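Local coordinates for protein purine nucleoside phosphorylase (Thermus thermophilus, PDB 1ODK) that probably catalyses the reversible phosphorolysis of purine nucleosides, releasing the free base and a pentose 1-phosphate, as a hexameric member of the phosphorylase superfamily, at residues K31-N36 with G51-V56; V17-D22 with R83-V88. All coordinates share one frame; numbering follows the deposited sequence.

Interaction 1 (K31-N36 with G51-V56); sequences KTFLQN and GLYKGV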
# COMPACT_ATOMS: atom_id res chain seq x y z
N LYS B 31 19.56 10.30 -39.75
CA LYS B 31 20.51 10.35 -40.85
C LYS B 31 20.50 9.10 -41.73
O LYS B 31 20.71 9.19 -42.94
CB LYS B 31 21.92 10.59 -40.30
CG LYS B 31 22.12 12.01 -39.79
CD LYS B 31 23.46 12.19 -39.10
CE LYS B 31 23.81 13.67 -38.97
NZ LYS B 31 22.69 14.46 -38.38
N THR B 32 20.26 7.94 -41.12
CA THR B 32 20.26 6.67 -41.84
C THR B 32 18.98 6.36 -42.62
O THR B 32 19.04 5.85 -43.74
CB THR B 32 20.53 5.49 -40.88
OG1 THR B 32 21.81 5.66 -40.27
CG2 THR B 32 20.51 4.17 -41.62
N PHE B 33 17.82 6.68 -42.04
CA PHE B 33 16.55 6.36 -42.68
C PHE B 33 15.73 7.50 -43.28
O PHE B 33 14.90 7.26 -44.16
CB PHE B 33 15.64 5.62 -41.69
CG PHE B 33 16.18 4.30 -41.24
CD1 PHE B 33 17.12 4.23 -40.21
CD2 PHE B 33 15.73 3.12 -41.82
CE1 PHE B 33 17.61 3.00 -39.78
CE2 PHE B 33 16.21 1.88 -41.39
CZ PHE B 33 17.15 1.82 -40.37
N LEU B 34 15.95 8.72 -42.83
CA LEU B 34 15.15 9.84 -43.31
C LEU B 34 15.77 10.70 -44.40
O LEU B 34 16.98 10.87 -44.48
CB LEU B 34 14.76 10.74 -42.14
CG LEU B 34 14.10 10.07 -40.93
CD1 LEU B 34 13.77 11.13 -39.89
CD2 LEU B 34 12.84 9.34 -41.35
N GLN B 35 14.89 11.26 -45.24
CA GLN B 35 15.30 12.16 -46.30
C GLN B 35 15.09 13.57 -45.74
O GLN B 35 14.13 13.81 -45.01
CB GLN B 35 14.42 11.98 -47.54
CG GLN B 35 14.44 10.57 -48.13
CD GLN B 35 15.84 10.07 -48.41
OE1 GLN B 35 16.61 10.72 -49.11
NE2 GLN B 35 16.18 8.91 -47.85
N ASN B 36 16.00 14.49 -46.07
CA ASN B 36 15.90 15.87 -45.59
C ASN B 36 15.73 15.99 -44.07
O ASN B 36 14.89 16.75 -43.60
CB ASN B 36 14.72 16.57 -46.27
CG ASN B 36 14.84 16.61 -47.78
OD1 ASN B 36 13.92 17.05 -48.47
ND2 ASN B 36 15.97 16.14 -48.31
N GLY B 51 11.93 14.28 -40.70
CA GLY B 51 12.34 14.08 -42.07
C GLY B 51 11.23 13.34 -42.78
O GLY B 51 10.12 13.25 -42.25
N LEU B 52 11.52 12.82 -43.96
CA LEU B 52 10.52 12.08 -44.71
C LEU B 52 10.96 10.64 -44.89
O LEU B 52 12.13 10.38 -45.18
CB LEU B 52 10.29 12.75 -46.08
CG LEU B 52 9.60 14.12 -46.06
CD1 LEU B 52 9.73 14.80 -47.41
CD2 LEU B 52 8.14 13.94 -45.70
N TYR B 53 10.03 9.71 -44.70
CA TYR B 53 10.33 8.30 -44.87
C TYR B 53 9.37 7.76 -45.91
O TYR B 53 8.17 7.69 -45.67
CB TYR B 53 10.15 7.54 -43.56
CG TYR B 53 10.44 6.06 -43.70
CD1 TYR B 53 11.74 5.61 -43.92
CD2 TYR B 53 9.42 5.12 -43.65
CE1 TYR B 53 12.02 4.26 -44.08
CE2 TYR B 53 9.68 3.75 -43.81
CZ TYR B 53 10.98 3.34 -44.03
OH TYR B 53 11.26 2.00 -44.19
N LYS B 54 9.89 7.39 -47.08
CA LYS B 54 9.06 6.89 -48.16
C LYS B 54 7.92 7.87 -48.44
O LYS B 54 6.76 7.47 -48.63
CB LYS B 54 8.53 5.49 -47.82
CG LYS B 54 9.65 4.46 -47.72
CD LYS B 54 9.13 3.06 -47.50
CE LYS B 54 10.26 2.04 -47.54
NZ LYS B 54 9.78 0.64 -47.35
N GLY B 55 8.27 9.15 -48.43
CA GLY B 55 7.33 10.22 -48.71
C GLY B 55 6.42 10.66 -47.57
O GLY B 55 5.63 11.58 -47.74
N VAL B 56 6.55 10.01 -46.41
CA VAL B 56 5.71 10.35 -45.27
C VAL B 56 6.51 11.02 -44.16
O VAL B 56 7.57 10.55 -43.79
CB VAL B 56 5.03 9.08 -44.69
CG1 VAL B 56 4.14 9.45 -43.52
CG2 VAL B 56 4.23 8.37 -45.79
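L34 carries CG anti to its carbonyl carbon (chi1 -52°) with an extended second torsion, while Y53 holds its ring anti to the backbone N (chi1 180°), so the leucine branch and the tyrosine stem cross at about a right angle. The motif they accompany is a single antiparallel hydrogen-bonded pair, Q35 with L52, formed where the chain leaves helix 23-33 and meets the last residues of strand 48-53, just before the type I' hairpin turn Y53-V56. Q35 N donates to L52 O at 2.9 Å and L52 N returns a bond to Q35 O at 3.0 Å, both donors lying in the plane of the carbonyl they address. L34 CD1 sits 3.7 Å from G51 N, while its other methyl, CD2, lies 3.9 Å from Y53 CB. A CB on G51 would collide with L34 CB and Q35 O, so the missing side chain lets the two backbones close up. L34 also reaches V58 and V60 of strand 56-61; an alanine here, lacking both methyls, would probably loosen the helix end from the hairpin. Y53 leans on L229 and L233 of helix 214-233, and its OH is hydrogen-bonded to E230. One face of its ring is covered by K54 CG, and at the ring edge, in its plane, F33 O lies 3.6 Å from Y53 CD1.

Interaction 2 (V17-D22 with R83-V88); sequences VLLPGD and RVLVRV
Strands 17-20 and 84-88 run parallel, their short axes 4.4 Å apart at closest approach and inclined by 27°, with V17, L18 and L19 paired to L85, V86 and R87 in the central sheet of this alpha/beta fold. The bonds alternate: V17 N gives to V84 O at 2.7 Å and V17 O accepts from V86 N, both nearly along the C=O axis, then L19 N gives to V86 O from above the carbonyl plane. The ladder slackens at its end, where V88 N is 3.3 Å from L19 O and far above that carbonyl plane. L19 O gains a second donor, a water at 2.8 Å, which in turn accepts from R87 NH1 at 2.6 Å. R87, CG anti to its backbone N and extended as far as NE, is linked to its strand partner through that water, while NE and NH2 form salt bridges with E179 and E181, which probably fix the guanidinium. On the face shared with R87, L19 crosses L85 obliquely, CD1 resting 3.9 Å from L85 CB. On the other face, L18 lies alongside V86, its CD2 4.2 Å from V86 CB, and P20 alongside V88, whose CG2 takes the crowded position between backbone N and carbonyl carbon and approaches P20 CB to 3.8 Å. Strand 56-61 flanks strand 16-20 on its other edge. Helix 67-79 covers L19 and L85 through V74 and L77, whereas helix 214-233 packs against L18, V86 and V88 from the opposite face.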
# COMPACT_ATOMS: atom_id res chain seq x y z
N VAL B 17 5.87 9.54 -34.92
CA VAL B 17 7.14 9.75 -34.24
C VAL B 17 7.77 8.50 -33.64
O VAL B 17 7.07 7.67 -33.05
CB VAL B 17 6.95 10.75 -33.06
CG1 VAL B 17 8.30 11.22 -32.53
CG2 VAL B 17 6.08 11.92 -33.50
N LEU B 18 9.09 8.35 -33.79
CA LEU B 18 9.80 7.23 -33.18
C LEU B 18 10.43 7.81 -31.91
O LEU B 18 10.91 8.95 -31.93
CB LEU B 18 10.90 6.68 -34.09
CG LEU B 18 10.52 6.01 -35.42
CD1 LEU B 18 11.67 5.10 -35.86
CD2 LEU B 18 9.25 5.20 -35.28
N LEU B 19 10.44 7.03 -30.84
CA LEU B 19 10.98 7.49 -29.56
C LEU B 19 12.16 6.69 -29.02
O LEU B 19 11.99 5.81 -28.17
CB LEU B 19 9.87 7.48 -28.50
CG LEU B 19 8.64 8.36 -28.74
CD1 LEU B 19 7.59 8.10 -27.66
CD2 LEU B 19 9.06 9.82 -28.73
N PRO B 20 13.38 6.96 -29.52
CA PRO B 20 14.50 6.19 -28.96
C PRO B 20 14.87 6.85 -27.63
O PRO B 20 14.52 8.00 -27.41
CB PRO B 20 15.59 6.34 -30.02
CG PRO B 20 15.31 7.71 -30.60
CD PRO B 20 13.79 7.74 -30.69
N GLY B 21 15.55 6.13 -26.74
CA GLY B 21 15.92 6.74 -25.48
C GLY B 21 17.23 7.50 -25.58
O GLY B 21 17.44 8.54 -24.95
N ASP B 22 18.12 6.97 -26.40
CA ASP B 22 19.46 7.51 -26.62
C ASP B 22 19.53 8.56 -27.75
O ASP B 22 19.18 8.27 -28.89
CB ASP B 22 20.39 6.32 -26.92
CG ASP B 22 21.81 6.73 -27.23
OD1 ASP B 22 22.14 7.93 -27.20
OD2 ASP B 22 22.61 5.81 -27.50
N ARG B 83 0.75 12.12 -33.01
CA ARG B 83 -0.46 11.29 -32.97
C ARG B 83 -0.16 9.80 -32.89
O ARG B 83 -0.94 9.03 -32.33
CB ARG B 83 -1.32 11.58 -34.20
CG ARG B 83 -1.84 13.01 -34.23
CD ARG B 83 -2.87 13.24 -33.14
NE ARG B 83 -2.89 14.62 -32.66
CZ ARG B 83 -3.04 15.69 -33.44
NH1 ARG B 83 -3.19 15.55 -34.75
NH2 ARG B 83 -3.03 16.90 -32.90
N VAL B 84 0.96 9.40 -33.47
CA VAL B 84 1.39 8.00 -33.46
C VAL B 84 2.82 7.99 -32.93
O VAL B 84 3.73 8.52 -33.57
CB VAL B 84 1.36 7.41 -34.89
CG1 VAL B 84 1.82 5.97 -34.87
CG2 VAL B 84 -0.06 7.50 -35.45
N LEU B 85 3.02 7.40 -31.76
CA LEU B 85 4.34 7.37 -31.15
C LEU B 85 4.81 5.96 -30.83
O LEU B 85 4.17 5.24 -30.06
CB LEU B 85 4.35 8.21 -29.86
CG LEU B 85 3.86 9.65 -30.00
CD1 LEU B 85 2.34 9.66 -29.99
CD2 LEU B 85 4.38 10.50 -28.85
N VAL B 86 5.93 5.58 -31.43
CA VAL B 86 6.48 4.24 -31.22
C VAL B 86 7.84 4.26 -30.56
O VAL B 86 8.82 4.77 -31.12
CB VAL B 86 6.57 3.47 -32.56
CG1 VAL B 86 7.22 2.10 -32.35
CG2 VAL B 86 5.17 3.30 -33.16
N ARG B 87 7.90 3.72 -29.35
CA ARG B 87 9.17 3.65 -28.64
C ARG B 87 10.03 2.57 -29.28
O ARG B 87 9.55 1.49 -29.62
CB ARG B 87 8.95 3.30 -27.15
CG ARG B 87 10.23 2.85 -26.43
CD ARG B 87 10.05 2.76 -24.92
NE ARG B 87 11.03 1.86 -24.30
CZ ARG B 87 12.34 2.06 -24.28
NH1 ARG B 87 12.86 3.14 -24.85
NH2 ARG B 87 13.13 1.17 -23.70
N VAL B 88 11.30 2.89 -29.47
CA VAL B 88 12.26 1.94 -30.01
C VAL B 88 13.42 2.01 -29.04
O VAL B 88 14.02 3.07 -28.84
CB VAL B 88 12.74 2.30 -31.44
CG1 VAL B 88 11.61 2.07 -32.43
CG2 VAL B 88 13.21 3.76 -31.49
O HOH W 1 12.19 5.62 -25.42

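From the N terminus, the chain first lays down strand 16-20 and passes directly into helix 23-33. Interaction 1 then closes a short loop: the end of that helix meets the end of strand 48-53, after the chain has run through strands 37-41 and 48-53. Strand 56-61 and helix 67-79 follow before strand 84-93 returns to 16-20 and closes the wider loop of interaction 2, so interaction 1 is nested inside it. Their centres lie 15 Å apart and their nearest atoms about 7 Å, without touching. Interaction 2 joins two central strands, interaction 1 ties the first helix to the hairpin of strands 48-53 and 56-61, and helix 214-233 packs against both.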